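Side-chain contacts in ofchtiv-allosamidin (PDB 6JMB), which probably hydrolyses chitin as a group IV insect chitinase of glycoside hydrolase family 18, with its active site here occupied by the inhibitor allosamidin: residues I5-Y10 and K242-V247; H35-F40 and G120-W125; G47-L52 and L110-E115; K77-V82 and L160-V165. All coordinates share one frame; numbering follows the deposited sequence.

How the contacts relate
Contacts 1, 2 and 4 each bridge barrel strands separated by one intervening strand, while contact 3 lies on the outside, where a helix meets an edge strand. Contacts 2 and 4 nearly coincide, their centres about 3 Å apart, and their segments alternate along the chain and in the sheet: Leu36 N lies 2.8 Å from Lys77 O. Contact 1 is centred about 11 Å from contact 2, joined to it by Cys8 N and His35 O at 2.8 Å. Tyr9 of contact 1, Phe40 and Asp124 of contact 2 and Ala164 of contact 4 all line the allosamizoline pocket. Contact 3, centred about 12 Å from contact 2, reaches it through Ile113 CD1, 3.8 Å from Leu121 CB.

Contact 1 of 4, residues I5-Y10 and K242-V247; sequences IVVCYY and KLVMGV. With AMI (allosamizoline), chain C.
Inside the TIM barrel of this family 18 enzyme, Val244 meets Ile5 and Val7 on the inner side of two strands that are not neighbours. The closest approach is between methyls, Ile5 CD1 to Val244 CG2 at 3.7 Å. Ile5 gets there by a rotamer that sets CG1 between its backbone N and carbonyl carbon (chi1 64°) and then continues extended to CD1, which carries the methyl inward although CB itself does not point at Val244. The other methyl of Val244, CG1, lies 4.1 Å from Val7 CG2, so one valine straddles two residues of strand 5-11 that sit on the same face. In both pairs the side chains cross at about a right angle.

The topology explains the spacing: Ile5 CA and Val244 CA are 7.9 Å apart because strand 341-345 runs between them, pairing with both, and no hydrogen bond links the two segments. Tyr187 of strand 187-190 touches all three residues and completes this apolar cluster.

Further along strand 5-11, Tyr9 carries the segment into the ligand pocket. Allosamizoline lays its dimethylamino group on one face of the phenol ring, with C9 3.5 Å above the plane and offset toward the rim, and C8 3.4 Å from Tyr9 CE2. The hydroxyl of Tyr9 is probably hydrogen-bonded, at an unusually short distance, to Asp122 OD2 on strand 120-124 across the barrel interior.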
loop_
_atom_site.group_PDB
_atom_site.type_symbol
_atom_site.label_atom_id
_atom_site.label_comp_id
_atom_site.label_asym_id
_atom_site.label_seq_id
_atom_site.Cartn_x
_atom_site.Cartn_y
_atom_site.Cartn_z
ATOM N N ILE A 5 1.055 14.695 -4.761
ATOM C CA ILE A 5 1.601 14.199 -3.504
ATOM C C ILE A 5 2.203 12.813 -3.694
ATOM O O ILE A 5 1.869 12.074 -4.625
ATOM C CB ILE A 5 0.575 14.212 -2.344
ATOM C CG1 ILE A 5 -0.588 13.259 -2.623
ATOM C CG2 ILE A 5 0.085 15.639 -2.073
ATOM C CD1 ILE A 5 -1.579 13.171 -1.471
ATOM N N VAL A 6 3.128 12.481 -2.800
ATOM C CA VAL A 6 3.779 11.180 -2.763
ATOM C C VAL A 6 3.613 10.669 -1.340
ATOM O O VAL A 6 4.198 11.228 -0.405
ATOM C CB VAL A 6 5.262 11.265 -3.150
ATOM C CG1 VAL A 6 5.914 9.904 -3.047
ATOM C CG2 VAL A 6 5.410 11.808 -4.562
ATOM N N VAL A 7 2.807 9.629 -1.171
ATOM C CA VAL A 7 2.451 9.103 0.145
ATOM C C VAL A 7 3.278 7.843 0.374
ATOM O O VAL A 7 3.039 6.807 -0.262
ATOM C CB VAL A 7 0.944 8.821 0.239
ATOM C CG1 VAL A 7 0.578 8.266 1.617
ATOM C CG2 VAL A 7 0.144 10.085 -0.063
ATOM N N CYS A 8 4.258 7.925 1.271
ATOM C CA CYS A 8 5.189 6.830 1.524
ATOM C C CYS A 8 4.791 6.113 2.804
ATOM O O CYS A 8 4.858 6.705 3.883
ATOM C CB CYS A 8 6.600 7.372 1.728
ATOM S SG CYS A 8 7.323 8.207 0.308
ATOM N N TYR A 9 4.453 4.832 2.696
ATOM C CA TYR A 9 4.259 4.008 3.884
ATOM C C TYR A 9 5.574 3.374 4.307
ATOM O O TYR A 9 6.380 2.956 3.467
ATOM C CB TYR A 9 3.250 2.898 3.609
ATOM C CG TYR A 9 1.820 3.354 3.636
ATOM C CD1 TYR A 9 1.216 3.895 2.513
ATOM C CD2 TYR A 9 1.067 3.237 4.797
ATOM C CE1 TYR A 9 -0.097 4.305 2.553
ATOM C CE2 TYR A 9 -0.250 3.645 4.843
ATOM C CZ TYR A 9 -0.830 4.165 3.710
ATOM O OH TYR A 9 -2.152 4.565 3.724
ATOM N N TYR A 10 5.784 3.292 5.620
ATOM C CA TYR A 10 6.956 2.642 6.196
ATOM C C TYR A 10 6.480 1.488 7.071
ATOM O O TYR A 10 5.815 1.705 8.093
ATOM C CB TYR A 10 7.766 3.648 7.008
ATOM C CG TYR A 10 8.944 3.077 7.773
ATOM C CD1 TYR A 10 9.673 1.989 7.293
ATOM C CD2 TYR A 10 9.322 3.626 8.983
ATOM C CE1 TYR A 10 10.755 1.473 8.010
ATOM C CE2 TYR A 10 10.400 3.131 9.692
ATOM C CZ TYR A 10 11.107 2.059 9.206
ATOM O OH TYR A 10 12.174 1.573 9.932
ATOM N N LYS A 242 -8.748 13.696 -4.836
ATOM C CA LYS A 242 -8.667 12.894 -3.625
ATOM C C LYS A 242 -8.259 11.454 -3.884
ATOM O O LYS A 242 -8.207 10.664 -2.934
ATOM C CB LYS A 242 -9.992 12.924 -2.851
ATOM C CG LYS A 242 -10.253 14.250 -2.160
ATOM C CD LYS A 242 -11.418 14.154 -1.193
ATOM C CE LYS A 242 -11.587 15.452 -0.430
ATOM N NZ LYS A 242 -12.687 15.337 0.561
ATOM N N LEU A 243 -7.956 11.089 -5.126
ATOM C CA LEU A 243 -7.601 9.717 -5.472
ATOM C C LEU A 243 -6.087 9.641 -5.598
ATOM O O LEU A 243 -5.499 10.221 -6.517
ATOM C CB LEU A 243 -8.274 9.292 -6.775
ATOM C CG LEU A 243 -8.418 7.779 -7.015
ATOM C CD1 LEU A 243 -9.346 7.531 -8.191
ATOM C CD2 LEU A 243 -7.094 7.066 -7.262
ATOM N N VAL A 244 -5.461 8.917 -4.680
ATOM C CA VAL A 244 -4.020 8.708 -4.683
ATOM C C VAL A 244 -3.787 7.250 -5.049
ATOM O O VAL A 244 -4.287 6.343 -4.371
ATOM C CB VAL A 244 -3.400 9.064 -3.325
ATOM C CG1 VAL A 244 -1.890 8.889 -3.367
ATOM C CG2 VAL A 244 -3.756 10.499 -2.941
ATOM N N MET A 245 -3.055 7.022 -6.129
ATOM C CA MET A 245 -2.966 5.696 -6.726
ATOM C C MET A 245 -1.813 4.913 -6.111
ATOM O O MET A 245 -0.658 5.352 -6.165
ATOM C CB MET A 245 -2.770 5.816 -8.233
ATOM C CG MET A 245 -2.980 4.503 -8.957
ATOM S SD MET A 245 -2.581 4.617 -10.711
ATOM C CE MET A 245 -0.823 4.285 -10.667
ATOM N N GLY A 246 -2.124 3.750 -5.547
ATOM C CA GLY A 246 -1.094 2.933 -4.933
ATOM C C GLY A 246 -0.222 2.227 -5.955
ATOM O O GLY A 246 -0.672 1.834 -7.035
ATOM N N VAL A 247 1.053 2.075 -5.598
ATOM C CA VAL A 247 2.004 1.256 -6.353
ATOM C C VAL A 247 2.809 0.413 -5.378
ATOM O O VAL A 247 3.034 0.797 -4.223
ATOM C CB VAL A 247 2.964 2.117 -7.210
ATOM C CG1 VAL A 247 2.183 2.955 -8.217
ATOM C CG2 VAL A 247 3.841 3.006 -6.323
HETATM C C1 AMI C . -1.152 -3.302 2.296
HETATM C C2 AMI C . -1.702 -3.324 3.778
HETATM C C3 AMI C . -0.619 -3.897 4.548
HETATM C C4 AMI C . 0.097 -4.896 3.550
HETATM C C5 AMI C . 0.200 -4.063 2.362
HETATM C C6 AMI C . 0.482 -4.883 1.050
HETATM C C7 AMI C . -1.467 -1.244 3.065
HETATM C C8 AMI C . -2.170 0.928 4.191
HETATM C C9 AMI C . -1.010 0.988 1.908
HETATM N N2 AMI C . -1.957 -2.078 4.081
HETATM N N7 AMI C . -1.553 0.222 3.061
HETATM O O3 AMI C . -1.116 -4.522 5.731
HETATM O O4 AMI C . 1.415 -5.277 3.923
HETATM O O6 AMI C . -0.505 -5.887 0.928
HETATM O O7 AMI C . -0.895 -1.906 2.020
#

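Contact 2 of 4, residues H35-F40 and G120-W125; sequences HLVYAF and GLDVDW. With AMI (allosamizoline), chain C.
Phe40 and Asp124 meet obliquely beside the bound allosamizoline, with ring and carboxylate planes 37° apart. Asp124 OD2 approaches two ring carbons, Phe40 CE1 at 3.3 Å and Phe40 CZ at 3.4 Å. The aspartate reaches this far because its CG stands anti to the backbone N (chi1 180°), projecting the carboxylate straight from strand 120-124 into the pocket. The phenylalanine instead places CG beside its own N, anti to the carbonyl carbon (chi1 -75°), and a cis peptide bond joins it to Ala39. That turn brings Ala39 CB over the centre of one ring face, 3.5 Å above the plane.

Deeper in the barrel, Val37 CG1 packs at 4.1 Å on Asp122 CB, the two side chains crossing at about a right angle, while the carboxylate of Asp122 turns to Tyr9 and other partners beyond these segments. Asp122 and Asp124 belong to the DxxDxDxE signature of family 18, and strand 77-83 lies between the two segments.

The ligand bears on both partners: Asp124 OD2 is 2.8 Å from allosamizoline N2, and Phe40 CE2 is 3.6 Å from allosamizoline O3. An alanine here in place of Phe40 would probably open a gap beside Asp124 OD2 and allosamizoline O3, where the phenyl ring packs. Chemically, an oxygen set close to a ligand nitrogen is thus bordered on this side by an aromatic ring that has no polar hydrogen to offer it.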
loop_
_atom_site.group_PDB
_atom_site.type_symbol
_atom_site.label_atom_id
_atom_site.label_comp_id
_atom_site.label_asym_id
_atom_site.label_seq_id
_atom_site.Cartn_x
_atom_site.Cartn_y
_atom_site.Cartn_z
ATOM N N HIS A 35 4.133 12.938 2.187
ATOM C CA HIS A 35 3.446 12.373 3.334
ATOM C C HIS A 35 4.131 11.060 3.661
ATOM O O HIS A 35 4.376 10.249 2.763
ATOM C CB HIS A 35 1.972 12.119 3.004
ATOM C CG HIS A 35 1.213 13.368 2.682
ATOM N ND1 HIS A 35 1.441 14.104 1.539
ATOM C CD2 HIS A 35 0.241 14.019 3.363
ATOM C CE1 HIS A 35 0.641 15.155 1.530
ATOM N NE2 HIS A 35 -0.096 15.130 2.626
ATOM N N LEU A 36 4.491 10.874 4.923
ATOM C CA LEU A 36 5.148 9.657 5.383
ATOM C C LEU A 36 4.277 9.038 6.464
ATOM O O LEU A 36 3.839 9.738 7.383
ATOM C CB LEU A 36 6.558 9.958 5.913
ATOM C CG LEU A 36 7.660 9.687 4.880
ATOM C CD1 LEU A 36 8.912 10.513 5.147
ATOM C CD2 LEU A 36 7.993 8.196 4.889
ATOM N N VAL A 37 3.996 7.742 6.341
ATOM C CA VAL A 37 2.989 7.083 7.170
ATOM C C VAL A 37 3.636 5.951 7.963
ATOM O O VAL A 37 4.239 5.041 7.383
ATOM C CB VAL A 37 1.810 6.569 6.331
ATOM C CG1 VAL A 37 0.696 6.105 7.246
ATOM C CG2 VAL A 37 1.309 7.661 5.385
ATOM N N TYR A 38 3.486 5.999 9.290
ATOM C CA TYR A 38 4.041 5.001 10.202
ATOM C C TYR A 38 3.065 3.832 10.310
ATOM O O TYR A 38 1.978 3.972 10.878
ATOM C CB TYR A 38 4.229 5.657 11.569
ATOM C CG TYR A 38 5.042 4.881 12.590
ATOM C CD1 TYR A 38 4.514 3.781 13.272
ATOM C CD2 TYR A 38 6.325 5.290 12.905
ATOM C CE1 TYR A 38 5.276 3.087 14.213
ATOM C CE2 TYR A 38 7.087 4.612 13.848
ATOM C CZ TYR A 38 6.559 3.520 14.494
ATOM O OH TYR A 38 7.332 2.859 15.421
ATOM N N ALA A 39 3.449 2.670 9.796
ATOM C CA ALA A 39 2.604 1.481 9.856
ATOM C C ALA A 39 3.207 0.506 10.858
ATOM O O ALA A 39 4.400 0.208 10.770
ATOM C CB ALA A 39 2.554 0.813 8.480
ATOM N N PHE A 40 2.415 -0.004 11.811
ATOM C CA PHE A 40 1.001 0.281 12.069
ATOM C C PHE A 40 0.804 0.406 13.575
ATOM O O PHE A 40 1.548 -0.212 14.360
ATOM C CB PHE A 40 0.120 -0.904 11.652
ATOM C CG PHE A 40 -0.075 -1.045 10.176
ATOM C CD1 PHE A 40 -0.856 -0.147 9.486
ATOM C CD2 PHE A 40 0.487 -2.111 9.489
ATOM C CE1 PHE A 40 -1.054 -0.282 8.122
ATOM C CE2 PHE A 40 0.295 -2.258 8.123
ATOM C CZ PHE A 40 -0.477 -1.338 7.439
ATOM N N GLY A 120 -1.622 13.532 11.583
ATOM C CA GLY A 120 -2.925 12.988 11.273
ATOM C C GLY A 120 -2.919 11.475 11.330
ATOM O O GLY A 120 -1.935 10.847 11.725
ATOM N N LEU A 121 -4.053 10.912 10.919
ATOM C CA LEU A 121 -4.341 9.492 11.031
ATOM C C LEU A 121 -4.715 8.940 9.665
ATOM O O LEU A 121 -5.501 9.551 8.932
ATOM C CB LEU A 121 -5.528 9.269 11.980
ATOM C CG LEU A 121 -5.998 7.823 12.164
ATOM C CD1 LEU A 121 -4.959 7.013 12.925
ATOM C CD2 LEU A 121 -7.345 7.773 12.873
ATOM N N ASP A 122 -4.157 7.782 9.332
ATOM C CA ASP A 122 -4.564 7.005 8.172
ATOM C C ASP A 122 -5.281 5.764 8.681
ATOM O O ASP A 122 -4.757 5.056 9.547
ATOM C CB ASP A 122 -3.331 6.599 7.359
ATOM C CG ASP A 122 -3.682 5.805 6.123
ATOM O OD1 ASP A 122 -4.545 6.257 5.337
ATOM O OD2 ASP A 122 -3.093 4.720 5.930
ATOM N N VAL A 123 -6.481 5.510 8.171
ATOM C CA VAL A 123 -7.274 4.360 8.598
ATOM C C VAL A 123 -7.174 3.275 7.535
ATOM O O VAL A 123 -7.562 3.489 6.376
ATOM C CB VAL A 123 -8.735 4.745 8.871
ATOM C CG1 VAL A 123 -9.498 3.540 9.401
ATOM C CG2 VAL A 123 -8.800 5.895 9.869
ATOM N N ASP A 124 -6.638 2.118 7.927
ATOM C CA ASP A 124 -6.451 0.964 7.053
ATOM C C ASP A 124 -7.154 -0.255 7.648
ATOM O O ASP A 124 -6.517 -1.259 7.981
ATOM C CB ASP A 124 -4.947 0.713 6.866
ATOM C CG ASP A 124 -4.643 -0.471 5.970
ATOM O OD1 ASP A 124 -5.478 -0.825 5.116
ATOM O OD2 ASP A 124 -3.549 -1.048 6.120
ATOM N N TRP A 125 -8.471 -0.167 7.812
ATOM C CA TRP A 125 -9.266 -1.293 8.283
ATOM C C TRP A 125 -9.439 -2.271 7.127
ATOM O O TRP A 125 -10.013 -1.916 6.092
ATOM C CB TRP A 125 -10.613 -0.747 8.756
ATOM C CG TRP A 125 -11.716 -1.732 9.082
ATOM C CD1 TRP A 125 -11.674 -3.104 9.058
ATOM C CD2 TRP A 125 -13.038 -1.379 9.493
ATOM N NE1 TRP A 125 -12.901 -3.620 9.430
ATOM C CE2 TRP A 125 -13.754 -2.580 9.693
ATOM C CE3 TRP A 125 -13.688 -0.160 9.708
ATOM C CZ2 TRP A 125 -15.092 -2.593 10.103
ATOM C CZ3 TRP A 125 -15.014 -0.170 10.118
ATOM C CH2 TRP A 125 -15.704 -1.383 10.301
HETATM C C1 AMI C . -1.152 -3.302 2.296
HETATM C C2 AMI C . -1.702 -3.324 3.778
HETATM C C3 AMI C . -0.619 -3.897 4.548
HETATM C C4 AMI C . 0.097 -4.896 3.550
HETATM C C5 AMI C . 0.200 -4.063 2.362
HETATM C C6 AMI C . 0.482 -4.883 1.050
HETATM C C7 AMI C . -1.467 -1.244 3.065
HETATM C C8 AMI C . -2.170 0.928 4.191
HETATM C C9 AMI C . -1.010 0.988 1.908
HETATM N N2 AMI C . -1.957 -2.078 4.081
HETATM N N7 AMI C . -1.553 0.222 3.061
HETATM O O3 AMI C . -1.116 -4.522 5.731
HETATM O O4 AMI C . 1.415 -5.277 3.923
HETATM O O6 AMI C . -0.505 -5.887 0.928
HETATM O O7 AMI C . -0.895 -1.906 2.020
#

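Contact 3 of 4, residues G47-L52 and L110-E115; sequences GTALAL and LAMILE
Met112 reaches from helix 99-116 to Ala49 on the short strand 49-51, and its thioether carries the whole contact. The apolar part comes first: Met112 SD rests 3.8 Å from Ala49 CB. The side chain leaves the helix with CG anti to its carbonyl carbon (chi1 -66°), runs extended through chi2 and then bends at chi3 (77°), so that sulfur meets the strand and the terminal methyl turns along it.

Contacts with the strand's backbone follow. Met112 SD lies 4.0 Å from Leu50 N, and Met112 CE lies 4.0 Å from Ala51 N, both van der Waals approaches with no hydrogen bond across the segments. Phe63 of helix 62-67 also touches Met112 and Ala51.

Polar links between the segment 47-52 and the helix flank the thioether, from Ala49 N to Thr108 OG1 and from Thr48 OG1 to Asn104 ND2, one and two helical turns before Met112. The axes stay 9.1 Å apart and diverge by 49°, a span that a long unbranched side chain can bridge. The strand itself pairs antiparallel with strand 35-43, so the contact joins an edge hairpin to an outer helix of the barrel.

A serine in place of Met112 would probably open a gap beneath Ala49 and Ala51 and leave Phe63 without its thioether neighbour. The chemistry implies an attachment made by shape and dispersion at the thioether, with the hydrogen bonds at Thr108 and Asn104 lying to one end of it.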
loop_
_atom_site.group_PDB
_atom_site.type_symbol
_atom_site.label_atom_id
_atom_site.label_comp_id
_atom_site.label_asym_id
_atom_site.label_seq_id
_atom_site.Cartn_x
_atom_site.Cartn_y
_atom_site.Cartn_z
ATOM N N GLY A 47 -12.121 0.158 21.215
ATOM C CA GLY A 47 -11.688 1.376 20.569
ATOM C C GLY A 47 -10.387 1.972 21.060
ATOM O O GLY A 47 -9.981 3.018 20.551
ATOM N N THR A 48 -9.712 1.362 22.025
ATOM C CA THR A 48 -8.479 1.958 22.520
ATOM C C THR A 48 -7.370 1.805 21.486
ATOM O O THR A 48 -7.002 0.684 21.121
ATOM C CB THR A 48 -8.075 1.322 23.845
ATOM O OG1 THR A 48 -9.097 1.587 24.810
ATOM C CG2 THR A 48 -6.762 1.920 24.339
ATOM N N ALA A 49 -6.862 2.935 20.996
ATOM C CA ALA A 49 -5.712 2.920 20.103
ATOM C C ALA A 49 -4.481 2.477 20.874
ATOM O O ALA A 49 -4.291 2.842 22.037
ATOM C CB ALA A 49 -5.487 4.319 19.527
ATOM N N LEU A 50 -3.639 1.671 20.235
ATOM C CA LEU A 50 -2.522 1.127 20.989
ATOM C C LEU A 50 -1.321 0.880 20.090
ATOM O O LEU A 50 -1.449 0.664 18.880
ATOM C CB LEU A 50 -2.925 -0.137 21.755
ATOM C CG LEU A 50 -3.720 -1.185 20.971
ATOM C CD1 LEU A 50 -2.775 -2.153 20.287
ATOM C CD2 LEU A 50 -4.665 -1.911 21.908
ATOM N N ALA A 51 -0.144 0.930 20.704
ATOM C CA ALA A 51 1.089 0.592 20.013
ATOM C C ALA A 51 1.178 -0.919 19.864
ATOM O O ALA A 51 0.957 -1.662 20.826
ATOM C CB ALA A 51 2.292 1.108 20.805
ATOM N N LEU A 52 1.483 -1.376 18.652
ATOM C CA LEU A 52 1.622 -2.803 18.399
ATOM C C LEU A 52 3.012 -3.335 18.730
ATOM O O LEU A 52 3.184 -4.551 18.855
ATOM C CB LEU A 52 1.275 -3.111 16.939
ATOM C CG LEU A 52 -0.212 -2.932 16.623
ATOM C CD1 LEU A 52 -0.475 -3.149 15.140
ATOM C CD2 LEU A 52 -1.064 -3.863 17.473
ATOM N N LEU A 110 -6.233 10.399 18.930
ATOM C CA LEU A 110 -5.805 11.793 18.994
ATOM C C LEU A 110 -4.689 11.983 20.014
ATOM O O LEU A 110 -3.735 12.729 19.766
ATOM C CB LEU A 110 -6.997 12.684 19.343
ATOM C CG LEU A 110 -6.715 14.165 19.584
ATOM C CD1 LEU A 110 -6.239 14.820 18.306
ATOM C CD2 LEU A 110 -7.970 14.851 20.094
ATOM N N ALA A 111 -4.791 11.316 21.165
ATOM C CA ALA A 111 -3.745 11.425 22.182
ATOM C C ALA A 111 -2.395 10.958 21.646
ATOM O O ALA A 111 -1.368 11.613 21.873
ATOM C CB ALA A 111 -4.140 10.639 23.434
ATOM N N MET A 112 -2.370 9.824 20.941
ATOM C CA MET A 112 -1.118 9.348 20.354
ATOM C C MET A 112 -0.605 10.318 19.299
ATOM O O MET A 112 0.595 10.621 19.250
ATOM C CB MET A 112 -1.324 7.955 19.752
ATOM C CG MET A 112 -1.622 6.876 20.790
ATOM S SD MET A 112 -1.848 5.234 20.072
ATOM C CE MET A 112 -0.149 4.778 19.738
ATOM N N ILE A 113 -1.502 10.831 18.458
ATOM C CA ILE A 113 -1.099 11.761 17.409
ATOM C C ILE A 113 -0.437 13.000 18.009
ATOM O O ILE A 113 0.638 13.429 17.570
ATOM C CB ILE A 113 -2.312 12.105 16.525
ATOM C CG1 ILE A 113 -2.630 10.918 15.607
ATOM C CG2 ILE A 113 -2.077 13.392 15.735
ATOM C CD1 ILE A 113 -4.025 10.957 15.019
ATOM N N LEU A 114 -1.057 13.582 19.034
ATOM C CA LEU A 114 -0.520 14.812 19.606
ATOM C C LEU A 114 0.744 14.553 20.417
ATOM O O LEU A 114 1.708 15.322 20.325
ATOM C CB LEU A 114 -1.583 15.507 20.457
ATOM C CG LEU A 114 -2.811 16.005 19.687
ATOM C CD1 LEU A 114 -3.890 16.520 20.637
ATOM C CD2 LEU A 114 -2.417 17.087 18.687
ATOM N N GLU A 115 0.768 13.476 21.203
ATOM C CA GLU A 115 1.917 13.255 22.077
ATOM C C GLU A 115 3.172 12.896 21.291
ATOM O O GLU A 115 4.283 13.229 21.718
ATOM C CB GLU A 115 1.599 12.213 23.147
ATOM C CG GLU A 115 1.619 10.780 22.683
ATOM C CD GLU A 115 1.251 9.814 23.792
ATOM O OE1 GLU A 115 1.969 9.794 24.807
ATOM O OE2 GLU A 115 0.246 9.079 23.644
#

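Contact 4 of 4, residues K77-V82 and L160-V165; sequences KTLVAV and LLTVAV
Leu160 opens its strand by packing against both Leu79 and Lys77. Its CD1 does most of the touching: it lies 3.8 Å from Leu79 CD2 and 4.0 Å from Lys77 CB, so that one methyl sits between a leucine branch and the base of a lysine chain. Leu160 CG is placed anti to the carbonyl carbon (chi1 -65°), and the extended second torsion carries CD1 on across to the other strand. Both pairs of side chains cross at about a right angle. The lysine offers the near, aliphatic part of its chain, CB and CG, while NZ continues away from Leu160.

Leu161, next in sequence, turns to the opposite side of the strand and packs on Leu150 and Arg151 of helix 138-154. This alternation reflects the TIM-barrel plan, in which one face of a strand looks into the barrel and the other meets the surrounding helices. Strands 77-83 and 160-165 flank strand 120-124, and their segment axes stay 8.7 Å apart at 50°, which puts the contact on side chains, without hydrogen bonds across it.

Thr162 returns to the inner face and meets Leu79 tip to tip: Leu79 CD1 is 3.7 Å from Thr162 OG1 and 3.9 Å from Thr162 CG2. The hydroxyl stands between the backbone N and the carbonyl carbon (chi1 66°), and its polar partner is OD1 of Asp122 on the strand between. Tyr187 touches Leu79 and Thr162 as well.

Ala164, two residues on, faces the pocket and touches allosamizoline.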
loop_
_atom_site.group_PDB
_atom_site.type_symbol
_atom_site.label_atom_id
_atom_site.label_comp_id
_atom_site.label_asym_id
_atom_site.label_seq_id
_atom_site.Cartn_x
_atom_site.Cartn_y
_atom_site.Cartn_z
ATOM N N LYS A 77 4.511 15.951 5.915
ATOM C CA LYS A 77 3.427 15.540 6.798
ATOM C C LYS A 77 3.690 14.100 7.215
ATOM O O LYS A 77 3.990 13.257 6.365
ATOM C CB LYS A 77 2.074 15.659 6.098
ATOM C CG LYS A 77 1.715 17.087 5.676
ATOM C CD LYS A 77 1.671 18.016 6.878
ATOM C CE LYS A 77 1.102 19.377 6.518
ATOM N NZ LYS A 77 0.830 20.193 7.736
ATOM N N THR A 78 3.603 13.824 8.517
ATOM C CA THR A 78 3.863 12.496 9.060
ATOM C C THR A 78 2.601 11.990 9.745
ATOM O O THR A 78 2.188 12.536 10.772
ATOM C CB THR A 78 5.023 12.512 10.059
ATOM O OG1 THR A 78 4.727 13.413 11.133
ATOM C CG2 THR A 78 6.320 12.926 9.387
ATOM N N LEU A 79 2.023 10.920 9.210
ATOM C CA LEU A 79 0.797 10.322 9.713
ATOM C C LEU A 79 1.098 8.984 10.365
ATOM O O LEU A 79 2.120 8.353 10.098
ATOM C CB LEU A 79 -0.205 10.091 8.579
ATOM C CG LEU A 79 -0.506 11.250 7.624
ATOM C CD1 LEU A 79 -1.645 10.854 6.696
ATOM C CD2 LEU A 79 -0.845 12.518 8.385
ATOM N N VAL A 80 0.174 8.536 11.206
ATOM C CA VAL A 80 0.226 7.198 11.778
ATOM C C VAL A 80 -0.940 6.405 11.192
ATOM O O VAL A 80 -2.055 6.930 11.052
ATOM C CB VAL A 80 0.220 7.237 13.320
ATOM C CG1 VAL A 80 -1.120 7.764 13.886
ATOM C CG2 VAL A 80 0.562 5.879 13.900
ATOM N N ALA A 81 -0.669 5.167 10.790
ATOM C CA ALA A 81 -1.681 4.305 10.185
ATOM C C ALA A 81 -2.168 3.273 11.192
ATOM O O ALA A 81 -1.362 2.579 11.822
ATOM C CB ALA A 81 -1.125 3.589 8.950
ATOM N N VAL A 82 -3.488 3.172 11.340
ATOM C CA VAL A 82 -4.107 2.172 12.203
ATOM C C VAL A 82 -4.679 1.062 11.334
ATOM O O VAL A 82 -5.317 1.328 10.307
ATOM C CB VAL A 82 -5.184 2.804 13.106
ATOM C CG1 VAL A 82 -6.346 3.391 12.282
ATOM C CG2 VAL A 82 -5.684 1.798 14.141
ATOM N N LEU A 160 -4.805 15.839 9.667
ATOM C CA LEU A 160 -5.210 15.135 8.459
ATOM C C LEU A 160 -5.919 13.833 8.811
ATOM O O LEU A 160 -5.649 13.212 9.843
ATOM C CB LEU A 160 -3.981 14.805 7.610
ATOM C CG LEU A 160 -3.212 15.998 7.043
ATOM C CD1 LEU A 160 -1.900 15.539 6.426
ATOM C CD2 LEU A 160 -4.059 16.726 6.018
ATOM N N LEU A 161 -6.835 13.427 7.937
ATOM C CA LEU A 161 -7.511 12.137 8.032
ATOM C C LEU A 161 -7.508 11.514 6.647
ATOM O O LEU A 161 -8.061 12.092 5.705
ATOM C CB LEU A 161 -8.957 12.299 8.522
ATOM C CG LEU A 161 -9.762 10.996 8.580
ATOM C CD1 LEU A 161 -9.168 10.027 9.596
ATOM C CD2 LEU A 161 -11.225 11.287 8.900
ATOM N N THR A 162 -6.889 10.345 6.518
ATOM C CA THR A 162 -6.825 9.641 5.242
ATOM C C THR A 162 -7.254 8.198 5.443
ATOM O O THR A 162 -7.383 7.720 6.572
ATOM C CB THR A 162 -5.408 9.689 4.652
ATOM O OG1 THR A 162 -4.512 8.944 5.489
ATOM C CG2 THR A 162 -4.921 11.125 4.551
ATOM N N VAL A 163 -7.505 7.506 4.329
ATOM C CA VAL A 163 -7.803 6.081 4.360
ATOM C C VAL A 163 -6.983 5.368 3.299
ATOM O O VAL A 163 -6.521 5.965 2.324
ATOM C CB VAL A 163 -9.304 5.774 4.154
ATOM C CG1 VAL A 163 -10.135 6.308 5.321
ATOM C CG2 VAL A 163 -9.786 6.333 2.808
ATOM N N ALA A 164 -6.802 4.070 3.515
ATOM C CA ALA A 164 -6.321 3.141 2.503
ATOM C C ALA A 164 -7.448 2.159 2.246
ATOM O O ALA A 164 -8.051 1.651 3.196
ATOM C CB ALA A 164 -5.093 2.381 3.000
ATOM N N VAL A 165 -7.749 1.907 0.971
ATOM C CA VAL A 165 -8.927 1.132 0.590
ATOM C C VAL A 165 -8.575 0.055 -0.424
ATOM O O VAL A 165 -7.617 0.179 -1.193
ATOM C CB VAL A 165 -10.048 2.026 0.021
ATOM C CG1 VAL A 165 -10.520 3.035 1.069
ATOM C CG2 VAL A 165 -9.568 2.731 -1.241
#